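PDB 2HWY: protein SMG5 from Homo sapiens, which takes part in nonsense-mediated mRNA decay, promoting dephosphorylation of UPF1 and, with SMG7, probably linking it to the mRNA degradation machinery, without RNase activity of its own. Local coordinates for residues Y4-T9 against P125-S130; L16-Q21 against N152-Y157. All blocks are in the same frame, centred on the assembly; numbering follows the deposited sequence.

The segments alternate along the chain: 4-9, 16-21, 125-130, then 152-157, so the two contacts interlock. Interaction 1 pairs two neighbouring parallel strands in the middle of the PIN-domain sheet, its centre about 4 Å from that of the chain. Interaction 2, its centre about 9 Å from that of interaction 1, packs helix 16-25 against helix 153-159 on one side of the sheet. The two meet directly, with Phe156 lying on Leu5 and Leu126 and the Val153 N probably hydrogen-bonded to the Pro129 O. The last helix thus links the central strands to helix 16-25, joining the beginning and end of this domain of SMG5.

Interaction 1 (Y4-T9 against P125-S130); sequences YLVPDT and PLDNPS
Tyr4 and Pro125 lie side chain to side chain on the same face of the sheet; their CB atoms are 4.0 Å apart, and Pro125 CB lies at the edge of the tyrosine ring. Leu5 points to the other face, where its CD2 comes within 3.7 Å of Leu126 CG. The two leucines run side by side in the same direction, and Phe156 of helix 153-159 packs on both. The N-H of Val6 bonds to Leu126 O, N to O 2.7 Å, within the plane of that carbonyl, and Val6 O accepts from Asn128 N at 3.0 Å, the donor 54° above the plane. Its CG2 lies 3.6 Å from Asp127 CG, the two side chains slanting across one another, and both touch Leu103 of helix 94-103. Pro7 pairs with Asn128, and its ring touches Val30 and Ile32 of strand 29-32. Asp8 closes the run, its N-H bonded to Asn128 O, N to O 2.7 Å. CG of Asp8 stands anti to the backbone N (chi1 -171°), 3.8 Å from Pro129 CB; OD1 caps the following helix by accepting from Gln10 N. This is the central parallel strand pair of a PIN domain. In PIN nucleases an aspartate at the end of the first strand is part of the acidic site, and Asp8 probably corresponds to it, although SMG5 has no RNase activity by itself.

Interaction 2 (L16-Q21 against N152-Y157); sequences LPVIRQ and NVLDFY
Val18 lays CG2 over one face of the Tyr157 ring, 4.1 Å from its CG, while its CG1 presses on Tyr157 CB at 3.8 Å. The valine therefore meets the tyrosine with both methyls, one on the ring and one at its root. CG2 also touches Leu154 CD2 at 3.6 Å, the two side chains crossing at about a right angle. Deeper in, Ile19 reaches with CD1 to Val153 CG1 at 3.9 Å, and that same Val153 methyl borders Val18 CG1. On the exposed side, Gln21 passes its CG within 3.8 Å of Tyr157 OH, its amide plane turned 73° from the ring. Tyr157 CG stands anti to the backbone N (chi1 -176°), within about 4 Å of both Val18 methyls. An alanine at Tyr157 would probably leave Val18 CG2 without the ring face it covers and Gln21 CG without its aromatic neighbour, opening a gap between the helices. At the start of helix 153-159, Asn152 is the N-cap, its OD1 accepting from Asp155 N at 3.0 Å on a lone pair in the carbonyl plane. The axes of 16-21 and 153-157 approach to 10.3 Å and cross at 39°. Val153 also rests on Ala11 of helix 9-14 and Asn128 of strand 125-128, while Leu16 and Arg20 of helix 16-25 touch Tyr56 of helix 48-63.

Interaction 1 (Y4-T9 against P125-S130)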
loop_
_atom_site.group_PDB
_atom_site.type_symbol
_atom_site.label_atom_id
_atom_site.label_comp_id
_atom_site.label_asym_id
_atom_site.label_seq_id
_atom_site.Cartn_x
_atom_site.Cartn_y
_atom_site.Cartn_z
ATOM N N TYR A 4 5.357 -3.222 8.911
ATOM C CA TYR A 4 4.168 -2.840 8.153
ATOM C C TYR A 4 4.565 -2.293 6.811
ATOM O O TYR A 4 5.481 -1.472 6.743
ATOM C CB TYR A 4 3.400 -1.740 8.879
ATOM C CG TYR A 4 2.765 -2.176 10.165
ATOM C CD1 TYR A 4 3.041 -1.540 11.355
ATOM C CD2 TYR A 4 1.869 -3.223 10.176
ATOM C CE1 TYR A 4 2.439 -1.953 12.537
ATOM C CE2 TYR A 4 1.265 -3.646 11.344
ATOM C CZ TYR A 4 1.552 -3.019 12.519
ATOM O OH TYR A 4 0.925 -3.469 13.657
ATOM N N LEU A 5 3.884 -2.732 5.753
ATOM C CA LEU A 5 3.945 -2.045 4.466
ATOM C C LEU A 5 2.581 -1.445 4.205
ATOM O O LEU A 5 1.556 -2.082 4.511
ATOM C CB LEU A 5 4.323 -3.006 3.349
ATOM C CG LEU A 5 5.648 -3.711 3.665
ATOM C CD1 LEU A 5 6.003 -4.751 2.576
ATOM C CD2 LEU A 5 6.752 -2.691 3.861
ATOM N N VAL A 6 2.544 -0.214 3.686
ATOM C CA VAL A 6 1.250 0.392 3.367
ATOM C C VAL A 6 1.165 0.890 1.924
ATOM O O VAL A 6 1.686 1.943 1.594
ATOM C CB VAL A 6 0.795 1.454 4.412
ATOM C CG1 VAL A 6 1.203 1.021 5.805
ATOM C CG2 VAL A 6 1.328 2.829 4.107
ATOM N N PRO A 7 0.509 0.100 1.059
ATOM C CA PRO A 7 0.231 0.429 -0.324
ATOM C C PRO A 7 -0.501 1.739 -0.580
ATOM O O PRO A 7 -1.457 2.101 0.127
ATOM C CB PRO A 7 -0.662 -0.725 -0.773
ATOM C CG PRO A 7 -0.256 -1.846 0.054
ATOM C CD PRO A 7 0.039 -1.258 1.383
ATOM N N ASP A 8 -0.009 2.423 -1.608
ATOM C CA ASP A 8 -0.662 3.561 -2.272
ATOM C C ASP A 8 -1.789 2.949 -3.123
ATOM O O ASP A 8 -1.804 1.723 -3.327
ATOM C CB ASP A 8 0.418 4.217 -3.150
ATOM C CG ASP A 8 0.010 5.530 -3.767
ATOM O OD1 ASP A 8 -1.112 5.646 -4.320
ATOM O OD2 ASP A 8 0.854 6.456 -3.761
ATOM N N THR A 9 -2.739 3.762 -3.588
ATOM C CA THR A 9 -3.738 3.302 -4.562
ATOM C C THR A 9 -2.988 2.922 -5.828
ATOM O O THR A 9 -3.240 1.886 -6.451
ATOM C CB THR A 9 -4.815 4.397 -4.922
ATOM O OG1 THR A 9 -5.768 4.522 -3.862
ATOM C CG2 THR A 9 -5.570 4.039 -6.196
ATOM N N PRO A 125 6.933 1.030 10.357
ATOM C CA PRO A 125 6.101 1.070 9.157
ATOM C C PRO A 125 6.799 1.676 7.936
ATOM O O PRO A 125 7.829 2.344 8.062
ATOM C CB PRO A 125 4.911 1.939 9.581
ATOM C CG PRO A 125 5.485 2.891 10.508
ATOM C CD PRO A 125 6.702 2.224 11.185
ATOM N N LEU A 126 6.198 1.446 6.770
ATOM C CA LEU A 126 6.839 1.706 5.507
ATOM C C LEU A 126 5.811 1.804 4.382
ATOM O O LEU A 126 4.963 0.928 4.210
ATOM C CB LEU A 126 7.826 0.583 5.255
ATOM C CG LEU A 126 8.607 0.459 3.961
ATOM C CD1 LEU A 126 8.672 1.729 3.123
ATOM C CD2 LEU A 126 9.991 0.019 4.372
ATOM N N ASP A 127 5.907 2.886 3.618
ATOM C CA ASP A 127 4.923 3.247 2.624
ATOM C C ASP A 127 5.358 2.871 1.206
ATOM O O ASP A 127 6.485 3.153 0.813
ATOM C CB ASP A 127 4.744 4.745 2.701
ATOM C CG ASP A 127 3.382 5.185 2.304
ATOM O OD1 ASP A 127 2.855 4.635 1.310
ATOM O OD2 ASP A 127 2.855 6.103 2.996
ATOM N N ASN A 128 4.451 2.271 0.437
ATOM C CA ASN A 128 4.668 1.930 -0.971
ATOM C C ASN A 128 3.798 2.691 -1.983
ATOM O O ASN A 128 2.628 2.347 -2.106
ATOM C CB ASN A 128 4.268 0.474 -1.151
ATOM C CG ASN A 128 5.255 -0.475 -0.582
ATOM O OD1 ASN A 128 6.234 -0.090 0.078
ATOM N ND2 ASN A 128 5.018 -1.753 -0.842
ATOM N N PRO A 129 4.334 3.714 -2.696
ATOM C CA PRO A 129 3.661 4.315 -3.848
ATOM C C PRO A 129 4.269 3.991 -5.223
ATOM O O PRO A 129 5.110 3.105 -5.344
ATOM C CB PRO A 129 3.797 5.814 -3.530
ATOM C CG PRO A 129 5.189 5.907 -2.974
ATOM C CD PRO A 129 5.550 4.497 -2.420
ATOM N N SER A 130 3.856 4.754 -6.236
ATOM C CA SER A 130 4.603 4.908 -7.492
ATOM C C SER A 130 5.177 6.360 -7.574
ATOM O O SER A 130 4.858 7.205 -6.731
ATOM C CB SER A 130 3.649 5.254 -8.629
ATOM O OG SER A 130 2.760 4.173 -8.854
#

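Interaction 2 (L16-Q21 against N152-Y157)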
loop_
_atom_site.group_PDB
_atom_site.type_symbol
_atom_site.label_atom_id
_atom_site.label_comp_id
_atom_site.label_asym_id
_atom_site.label_seq_id
_atom_site.Cartn_x
_atom_site.Cartn_y
_atom_site.Cartn_z
ATOM N N LEU A 16 0.168 -4.908 -8.459
ATOM C CA LEU A 16 -0.495 -5.875 -7.629
ATOM C C LEU A 16 0.350 -7.115 -7.389
ATOM O O LEU A 16 0.318 -7.679 -6.298
ATOM C CB LEU A 16 -1.787 -6.264 -8.295
ATOM C CG LEU A 16 -2.643 -7.263 -7.561
ATOM C CD1 LEU A 16 -3.020 -6.739 -6.169
ATOM C CD2 LEU A 16 -3.863 -7.516 -8.411
ATOM N N PRO A 17 1.088 -7.574 -8.415
ATOM C CA PRO A 17 1.923 -8.775 -8.186
ATOM C C PRO A 17 3.108 -8.582 -7.227
ATOM O O PRO A 17 3.564 -9.542 -6.631
ATOM C CB PRO A 17 2.405 -9.127 -9.593
ATOM C CG PRO A 17 1.406 -8.420 -10.519
ATOM C CD PRO A 17 1.168 -7.138 -9.822
ATOM N N VAL A 18 3.587 -7.359 -7.067
ATOM C CA VAL A 18 4.566 -7.051 -6.030
ATOM C C VAL A 18 3.909 -7.172 -4.647
ATOM O O VAL A 18 4.457 -7.803 -3.727
ATOM C CB VAL A 18 5.120 -5.624 -6.217
ATOM C CG1 VAL A 18 5.895 -5.176 -4.989
ATOM C CG2 VAL A 18 6.005 -5.559 -7.466
ATOM N N ILE A 19 2.730 -6.562 -4.514
ATOM C CA ILE A 19 1.995 -6.619 -3.269
ATOM C C ILE A 19 1.617 -8.066 -2.957
ATOM O O ILE A 19 1.775 -8.515 -1.824
ATOM C CB ILE A 19 0.781 -5.622 -3.251
ATOM C CG1 ILE A 19 1.295 -4.183 -3.173
ATOM C CG2 ILE A 19 -0.122 -5.840 -2.037
ATOM C CD1 ILE A 19 1.331 -3.470 -4.464
ATOM N N ARG A 20 1.181 -8.817 -3.957
ATOM C CA ARG A 20 0.894 -10.235 -3.736
ATOM C C ARG A 20 2.073 -10.938 -3.089
ATOM O O ARG A 20 1.931 -11.591 -2.076
ATOM C CB ARG A 20 0.529 -10.939 -5.033
ATOM C CG ARG A 20 0.122 -12.418 -4.847
ATOM C CD ARG A 20 -0.162 -13.137 -6.182
ATOM N NE ARG A 20 -0.955 -12.285 -7.066
ATOM C CZ ARG A 20 -2.286 -12.237 -7.107
ATOM N NH1 ARG A 20 -3.023 -13.017 -6.322
ATOM N NH2 ARG A 20 -2.888 -11.406 -7.956
ATOM N N GLN A 21 3.242 -10.777 -3.684
ATOM C CA GLN A 21 4.471 -11.371 -3.157
ATOM C C GLN A 21 4.708 -10.992 -1.703
ATOM O O GLN A 21 4.962 -11.852 -0.871
ATOM C CB GLN A 21 5.669 -10.918 -3.991
ATOM C CG GLN A 21 6.847 -11.868 -3.974
ATOM C CD GLN A 21 6.543 -13.184 -4.649
ATOM O OE1 GLN A 21 5.596 -13.294 -5.439
ATOM N NE2 GLN A 21 7.336 -14.197 -4.335
ATOM N N ASN A 152 9.390 3.536 -3.398
ATOM C CA ASN A 152 8.653 3.071 -4.557
ATOM C C ASN A 152 8.440 1.559 -4.497
ATOM O O ASN A 152 9.348 0.820 -4.109
ATOM C CB ASN A 152 9.421 3.429 -5.818
ATOM C CG ASN A 152 8.841 2.777 -7.055
ATOM O OD1 ASN A 152 9.317 1.719 -7.490
ATOM N ND2 ASN A 152 7.795 3.388 -7.618
ATOM N N VAL A 153 7.242 1.093 -4.855
ATOM C CA VAL A 153 6.974 -0.354 -4.866
ATOM C C VAL A 153 8.109 -1.190 -5.485
ATOM O O VAL A 153 8.645 -2.078 -4.829
ATOM C CB VAL A 153 5.659 -0.753 -5.598
ATOM C CG1 VAL A 153 4.641 -1.325 -4.617
ATOM C CG2 VAL A 153 5.096 0.371 -6.457
ATOM N N LEU A 154 8.465 -0.914 -6.738
ATOM C CA LEU A 154 9.545 -1.666 -7.393
ATOM C C LEU A 154 10.937 -1.410 -6.803
ATOM O O LEU A 154 11.799 -2.287 -6.880
ATOM C CB LEU A 154 9.569 -1.407 -8.900
ATOM C CG LEU A 154 8.237 -1.578 -9.642
ATOM C CD1 LEU A 154 8.498 -1.642 -11.111
ATOM C CD2 LEU A 154 7.481 -2.809 -9.185
ATOM N N ASP A 155 11.173 -0.213 -6.236
ATOM C CA ASP A 155 12.420 0.034 -5.523
ATOM C C ASP A 155 12.521 -0.835 -4.273
ATOM O O ASP A 155 13.484 -1.520 -4.046
ATOM C CB ASP A 155 12.538 1.513 -5.146
ATOM N N PHE A 156 11.438 -0.832 -3.498
ATOM C CA PHE A 156 11.360 -1.678 -2.313
ATOM C C PHE A 156 11.491 -3.157 -2.723
ATOM O O PHE A 156 12.237 -3.920 -2.106
ATOM C CB PHE A 156 10.038 -1.415 -1.574
ATOM C CG PHE A 156 9.873 -2.213 -0.298
ATOM C CD1 PHE A 156 10.263 -1.689 0.929
ATOM C CD2 PHE A 156 9.298 -3.484 -0.327
ATOM C CE1 PHE A 156 10.095 -2.422 2.102
ATOM C CE2 PHE A 156 9.139 -4.225 0.845
ATOM C CZ PHE A 156 9.542 -3.686 2.062
ATOM N N TYR A 157 10.798 -3.532 -3.796
ATOM C CA TYR A 157 10.730 -4.923 -4.220
ATOM C C TYR A 157 12.060 -5.457 -4.703
ATOM O O TYR A 157 12.472 -6.570 -4.354
ATOM C CB TYR A 157 9.710 -5.118 -5.345
ATOM C CG TYR A 157 9.610 -6.570 -5.686
ATOM C CD1 TYR A 157 9.178 -7.485 -4.723
ATOM C CD2 TYR A 157 10.018 -7.053 -6.923
ATOM C CE1 TYR A 157 9.111 -8.834 -4.989
ATOM C CE2 TYR A 157 9.958 -8.402 -7.201
ATOM C CZ TYR A 157 9.498 -9.287 -6.224
ATOM O OH TYR A 157 9.424 -10.639 -6.472
#